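Local coordinates for protein L-cysteine S-thiosulfotransferase subunit SoxA (Paracoccus denitrificans, PDB 2C1D) that forms, with its partner SoxX, a heme enzyme that joins thiosulfate to a cysteine of the carrier protein SoxY, starting sulfur oxidation in the periplasm, at residues K242-E245 against L246-S250; N151-I154 against D155-A159. All coordinates share one frame; numbering follows the deposited sequence.

Interaction 1: K242-E245 against L246-S250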
ATOM      1  N   LYS A 242      12.956   4.626  -4.385  1.00 24.76           N
ATOM      2  CA  LYS A 242      13.242   6.056  -4.201  1.00 25.41           C
ATOM      3  C   LYS A 242      12.435   6.845  -5.210  1.00 25.16           C
ATOM      4  O   LYS A 242      11.802   7.856  -4.875  1.00 25.45           O
ATOM      5  CB  LYS A 242      14.716   6.372  -4.423  1.00 25.68           C
ATOM      6  CG  LYS A 242      15.662   5.886  -3.377  1.00 27.84           C
ATOM      7  CD  LYS A 242      16.996   6.560  -3.574  1.00 30.04           C
ATOM      8  CE  LYS A 242      18.137   5.789  -2.952  1.00 32.56           C
ATOM      9  NZ  LYS A 242      19.413   6.599  -3.253  1.00 34.99           N
ATOM     10  N   ALA A 243      12.414   6.365  -6.449  1.00 24.96           N
ATOM     11  CA  ALA A 243      11.567   6.961  -7.477  1.00 25.41           C
ATOM     12  C   ALA A 243      10.074   6.886  -7.148  1.00 24.57           C
ATOM     13  O   ALA A 243       9.345   7.852  -7.330  1.00 25.96           O
ATOM     14  CB  ALA A 243      11.841   6.337  -8.850  1.00 25.86           C
ATOM     15  N   LEU A 244       9.625   5.757  -6.626  1.00 23.49           N
ATOM     16  CA  LEU A 244       8.249   5.592  -6.201  1.00 22.92           C
ATOM     17  C   LEU A 244       7.928   6.564  -5.063  1.00 22.98           C
ATOM     18  O   LEU A 244       6.868   7.142  -5.053  1.00 21.87           O
ATOM     19  CB  LEU A 244       8.014   4.141  -5.727  1.00 22.70           C
ATOM     20  CG  LEU A 244       6.610   3.736  -5.324  1.00 20.93           C
ATOM     21  CD1 LEU A 244       5.600   3.992  -6.454  1.00 22.29           C
ATOM     22  CD2 LEU A 244       6.587   2.250  -4.893  1.00 21.03           C
ATOM     23  N   GLU A 245       8.838   6.720  -4.102  1.00 22.85           N
ATOM     24  CA  GLU A 245       8.602   7.648  -2.990  1.00 23.58           C
ATOM     25  C   GLU A 245       8.451   9.093  -3.484  1.00 23.84           C
ATOM     26  O   GLU A 245       7.631   9.859  -2.958  1.00 24.20           O
ATOM     27  CB  GLU A 245       9.692   7.553  -1.885  1.00 23.35           C
ATOM     28  CG  GLU A 245       9.349   8.409  -0.671  1.00 23.14           C
ATOM     29  CD  GLU A 245      10.241   8.206   0.546  1.00 25.56           C
ATOM     30  OE1 GLU A 245      10.495   9.201   1.274  1.00 27.18           O
ATOM     31  OE2 GLU A 245      10.667   7.074   0.801  1.00 24.43           O
ATOM     32  N   LEU A 246       9.225   9.463  -4.494  1.00 24.13           N
ATOM     33  CA  LEU A 246       9.114  10.789  -5.126  1.00 24.38           C
ATOM     34  C   LEU A 246       7.758  10.965  -5.780  1.00 23.92           C
ATOM     35  O   LEU A 246       7.083  11.982  -5.582  1.00 22.95           O
ATOM     36  CB  LEU A 246      10.215  10.984  -6.185  1.00 24.97           C
ATOM     37  CG  LEU A 246      10.168  12.228  -7.092  1.00 26.31           C
ATOM     38  CD1 LEU A 246      10.393  13.541  -6.309  1.00 27.29           C
ATOM     39  CD2 LEU A 246      11.191  12.099  -8.208  1.00 26.50           C
ATOM     40  N   TYR A 247       7.357   9.956  -6.537  1.00 23.42           N
ATOM     41  CA  TYR A 247       6.104  10.014  -7.246  1.00 24.19           C
ATOM     42  C   TYR A 247       4.907  10.038  -6.266  1.00 24.06           C
ATOM     43  O   TYR A 247       4.010  10.866  -6.401  1.00 24.48           O
ATOM     44  CB  TYR A 247       5.982   8.873  -8.252  1.00 24.15           C
ATOM     45  CG  TYR A 247       4.667   8.921  -8.933  1.00 24.56           C
ATOM     46  CD1 TYR A 247       4.408   9.887  -9.901  1.00 26.38           C
ATOM     47  CD2 TYR A 247       3.654   8.045  -8.582  1.00 25.43           C
ATOM     48  CE1 TYR A 247       3.161   9.961 -10.523  1.00 24.71           C
ATOM     49  CE2 TYR A 247       2.412   8.128  -9.176  1.00 24.87           C
ATOM     50  CZ  TYR A 247       2.175   9.090 -10.148  1.00 26.25           C
ATOM     51  OH  TYR A 247       0.921   9.165 -10.725  1.00 27.12           O
ATOM     52  N   VAL A 248       4.911   9.146  -5.281  1.00 24.39           N
ATOM     53  CA  VAL A 248       3.779   9.015  -4.352  1.00 24.44           C
ATOM     54  C   VAL A 248       3.703  10.252  -3.453  1.00 24.24           C
ATOM     55  O   VAL A 248       2.626  10.772  -3.220  1.00 25.44           O
ATOM     56  CB  VAL A 248       3.843   7.710  -3.530  1.00 24.33           C
ATOM     57  CG1 VAL A 248       2.684   7.605  -2.521  1.00 23.87           C
ATOM     58  CG2 VAL A 248       3.773   6.510  -4.453  1.00 25.42           C
ATOM     59  N   ALA A 249       4.844  10.754  -2.992  1.00 23.98           N
ATOM     60  CA  ALA A 249       4.865  12.006  -2.252  1.00 24.46           C
ATOM     61  C   ALA A 249       4.119  13.144  -2.972  1.00 24.57           C
ATOM     62  O   ALA A 249       3.367  13.893  -2.356  1.00 24.55           O
ATOM     63  CB  ALA A 249       6.305  12.436  -1.959  1.00 24.15           C
ATOM     64  N   SER A 250       4.372  13.273  -4.266  1.00 25.02           N
ATOM     65  CA  SER A 250       3.821  14.352  -5.079  1.00 24.94           C
ATOM     66  C   SER A 250       2.324  14.195  -5.264  1.00 25.02           C
ATOM     67  O   SER A 250       1.641  15.188  -5.483  1.00 25.96           O
ATOM     68  CB  SER A 250       4.541  14.452  -6.431  1.00 25.03           C
ATOM     69  OG  SER A 250       4.156  13.418  -7.326  1.00 24.19           O
TER
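Tyr247 touches the preceding turn through its CB, 3.6 Å from Ala243 O, while its ring meets that of Trp162 edge-to-face and the side chain also touches Lys166 and Tyr170 of helix 159-170. CG anti to the backbone N (chi1 178°) carries the ring away from residues 242-245 and toward that helix, and the hydroxyl makes a weak hydrogen bond to Arg251. The peptide groups are tied one turn apart: Leu246 N to Lys242 O, Tyr247 N to Ala243 O, Val248 N to Leu244 O at 2.8 Å, and Ala249 N to Glu245 O at 2.9 Å. The third of these is nearly straight at the acceptor (C=O...N 162°); in the last, the donor stands 35° out of the carbonyl plane.

Leu244 and Val248 lie side by side and point the same way, CD1 of Leu244 meeting CG2 of Val248 at 3.7 Å. Both branched, apolar chains suit this face, where Phe222 of helix 218-223 packs on them and a heme c lies next to Leu244. Lys242 reaches away to a salt bridge with Asp112. Ser250 OG donates a hydrogen bond to Tyr247 O (2.7 Å) and is also hydrogen-bonded to Trp162 NE1; a small hydroxyl suits this buried place because it can do both. This i to i+4 ladder is that of a regular alpha-helix, here helix 239-251, packed beside heme c in a cytochrome c domain of SoxA.

Interaction 2: N151-I154 against D155-A159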
ATOM      1  N   ASN A 151       5.211  19.800  -0.739  1.00 25.98           N
ATOM      2  CA  ASN A 151       5.509  20.553  -1.931  1.00 26.42           C
ATOM      3  C   ASN A 151       6.724  19.930  -2.583  1.00 26.24           C
ATOM      4  O   ASN A 151       7.819  20.470  -2.556  1.00 26.21           O
ATOM      5  CB  ASN A 151       5.801  22.017  -1.569  1.00 27.13           C
ATOM      6  CG  ASN A 151       6.024  22.882  -2.788  1.00 28.00           C
ATOM      7  OD1 ASN A 151       5.554  22.567  -3.876  1.00 32.16           O
ATOM      8  ND2 ASN A 151       6.761  23.965  -2.615  1.00 29.03           N
ATOM      9  N   VAL A 152       6.530  18.783  -3.185  1.00 26.71           N
ATOM     10  CA  VAL A 152       7.634  18.162  -3.887  1.00 27.08           C
ATOM     11  C   VAL A 152       7.617  18.553  -5.364  1.00 26.56           C
ATOM     12  O   VAL A 152       6.573  18.535  -6.050  1.00 26.15           O
ATOM     13  CB  VAL A 152       7.782  16.617  -3.642  1.00 28.56           C
ATOM     14  CG1 VAL A 152       6.950  16.131  -2.486  1.00 29.00           C
ATOM     15  CG2 VAL A 152       7.620  15.797  -4.880  1.00 30.01           C
ATOM     16  N   LYS A 153       8.802  18.920  -5.816  1.00 26.35           N
ATOM     17  CA  LYS A 153       9.081  19.298  -7.185  1.00 26.83           C
ATOM     18  C   LYS A 153       9.087  18.067  -8.107  1.00 26.66           C
ATOM     19  O   LYS A 153       9.691  17.057  -7.809  1.00 25.48           O
ATOM     20  CB  LYS A 153      10.430  20.036  -7.220  1.00 27.09           C
ATOM     21  CG  LYS A 153      10.910  20.518  -8.608  1.00 28.59           C
ATOM     22  CD  LYS A 153      12.223  21.332  -8.461  1.00 30.61           C
ATOM     23  CE  LYS A 153      12.662  22.019  -9.754  1.00 31.74           C
ATOM     24  NZ  LYS A 153      12.665  21.091 -10.871  1.00 32.21           N
ATOM     25  N   ILE A 154       8.375  18.158  -9.220  1.00 28.02           N
ATOM     26  CA  ILE A 154       8.272  17.038 -10.150  1.00 29.40           C
ATOM     27  C   ILE A 154       8.791  17.306 -11.558  1.00 30.69           C
ATOM     28  O   ILE A 154       8.784  16.382 -12.386  1.00 31.34           O
ATOM     29  CB  ILE A 154       6.830  16.548 -10.233  1.00 29.26           C
ATOM     30  CG1 ILE A 154       5.933  17.577 -10.937  1.00 30.13           C
ATOM     31  CG2 ILE A 154       6.326  16.221  -8.855  1.00 30.41           C
ATOM     32  CD1 ILE A 154       4.538  17.105 -11.067  1.00 31.19           C
ATOM     33  N   ASP A 155       9.230  18.536 -11.825  1.00 31.42           N
ATOM     34  CA  ASP A 155       9.732  18.922 -13.151  1.00 31.95           C
ATOM     35  C   ASP A 155      11.245  19.098 -13.141  1.00 31.85           C
ATOM     36  O   ASP A 155      11.910  18.801 -12.161  1.00 31.00           O
ATOM     37  CB  ASP A 155       9.032  20.189 -13.651  1.00 31.97           C
ATOM     38  CG  ASP A 155       9.362  21.418 -12.824  1.00 34.29           C
ATOM     39  OD1 ASP A 155       8.936  22.503 -13.267  1.00 36.56           O
ATOM     40  OD2 ASP A 155      10.024  21.408 -11.739  1.00 34.04           O
ATOM     41  N   GLY A 156      11.807  19.559 -14.248  1.00 32.21           N
ATOM     42  CA  GLY A 156      13.248  19.707 -14.319  1.00 32.76           C
ATOM     43  C   GLY A 156      13.958  18.371 -14.155  1.00 32.29           C
ATOM     44  O   GLY A 156      13.478  17.365 -14.653  1.00 33.10           O
ATOM     45  N   PRO A 157      15.085  18.358 -13.451  1.00 31.81           N
ATOM     46  CA  PRO A 157      15.846  17.128 -13.210  1.00 32.03           C
ATOM     47  C   PRO A 157      15.060  16.040 -12.433  1.00 31.81           C
ATOM     48  O   PRO A 157      15.415  14.876 -12.549  1.00 32.13           O
ATOM     49  CB  PRO A 157      17.055  17.614 -12.399  1.00 31.74           C
ATOM     50  CG  PRO A 157      17.160  19.072 -12.721  1.00 33.00           C
ATOM     51  CD  PRO A 157      15.739  19.532 -12.854  1.00 31.85           C
ATOM     52  N   ALA A 158      14.017  16.416 -11.697  1.00 30.50           N
ATOM     53  CA  ALA A 158      13.162  15.454 -11.000  1.00 30.23           C
ATOM     54  C   ALA A 158      12.318  14.623 -11.944  1.00 30.80           C
ATOM     55  O   ALA A 158      11.898  13.536 -11.585  1.00 30.39           O
ATOM     56  CB  ALA A 158      12.240  16.181  -9.999  1.00 28.90           C
ATOM     57  N   ALA A 159      12.053  15.159 -13.141  1.00 31.18           N
ATOM     58  CA  ALA A 159      11.058  14.587 -14.040  1.00 31.64           C
ATOM     59  C   ALA A 159      11.289  13.110 -14.443  1.00 31.63           C
ATOM     60  O   ALA A 159      10.346  12.330 -14.456  1.00 30.64           O
ATOM     61  CB  ALA A 159      10.897  15.462 -15.281  1.00 31.53           C
TER
HETATM   62  O   HOH W   1      14.420  18.820  -9.649  1.00 31.30           O
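Lys153 NZ is held by a carboxylate and a water. Asp155 OD2 accepts a hydrogen bond from NZ at 2.8 Å as part of a salt bridge. The water accepts another from NZ at 3.1 Å. The setting is a pair of consecutive turns leading into helix 159-170, made by two successive i to i+3 backbone bonds: Ala158 N to Asp155 O at 3.2 Å, then Ala159 N to Gly156 O.

The lysine runs extended as far as CE and then bends at its last torsion (chi4 -50°), which folds NZ back over the aspartate. The two side chains cross at about a right angle, and NZ meets OD2 from above the carboxylate plane, 39° out of it. In Asp155, CG sits between the backbone N and the carbonyl carbon (chi1 66°), a position that brings both OD2 and the backbone O of Asp155 near the ammonium group, that O lying 2.7 Å from Lys153 NZ. A flexible, charged pair suits this exposed stretch, and the water also takes a weak bond from Ala158 N, linking lysine to turn.

Gly156 has a positive phi, which favours glycine, and Pro157, with phi already fixed near the helical value, suits the turn that follows. Ile154 turns its apolar chain to the protein, where it packs on Ser250 of helix 239-251. Behind the turn the small methyl of Ala158 fits against the backbone, its CB 3.5 Å from Lys153 O, while Ala159 CA makes a CA-H...O contact with Ile154 O, 3.3 Å long and bent at the hydrogen.

Overall arrangement
Interaction 2 comes first along the chain, in the loop that leads from helix 132-143 to helix 159-170; interaction 1 follows some 80 residues later, within helix 239-251. Their centres are about 10 Å apart, and the two touch directly: the methyl branches of Val152 and Ile154 pack on Ser250 CB, the closest being Ile154 CG2 at 3.5 Å, and Val152 also meets Ala249. The loop thus lies against the C-terminal part of the helix, its charged turn at the surface, whereas Leu244, earlier in the helix, lies beside a heme c. Helix 159-170, which the loop enters, packs on helix 239-251 as well, and the two supply the zinc ligands His164 and Asp240.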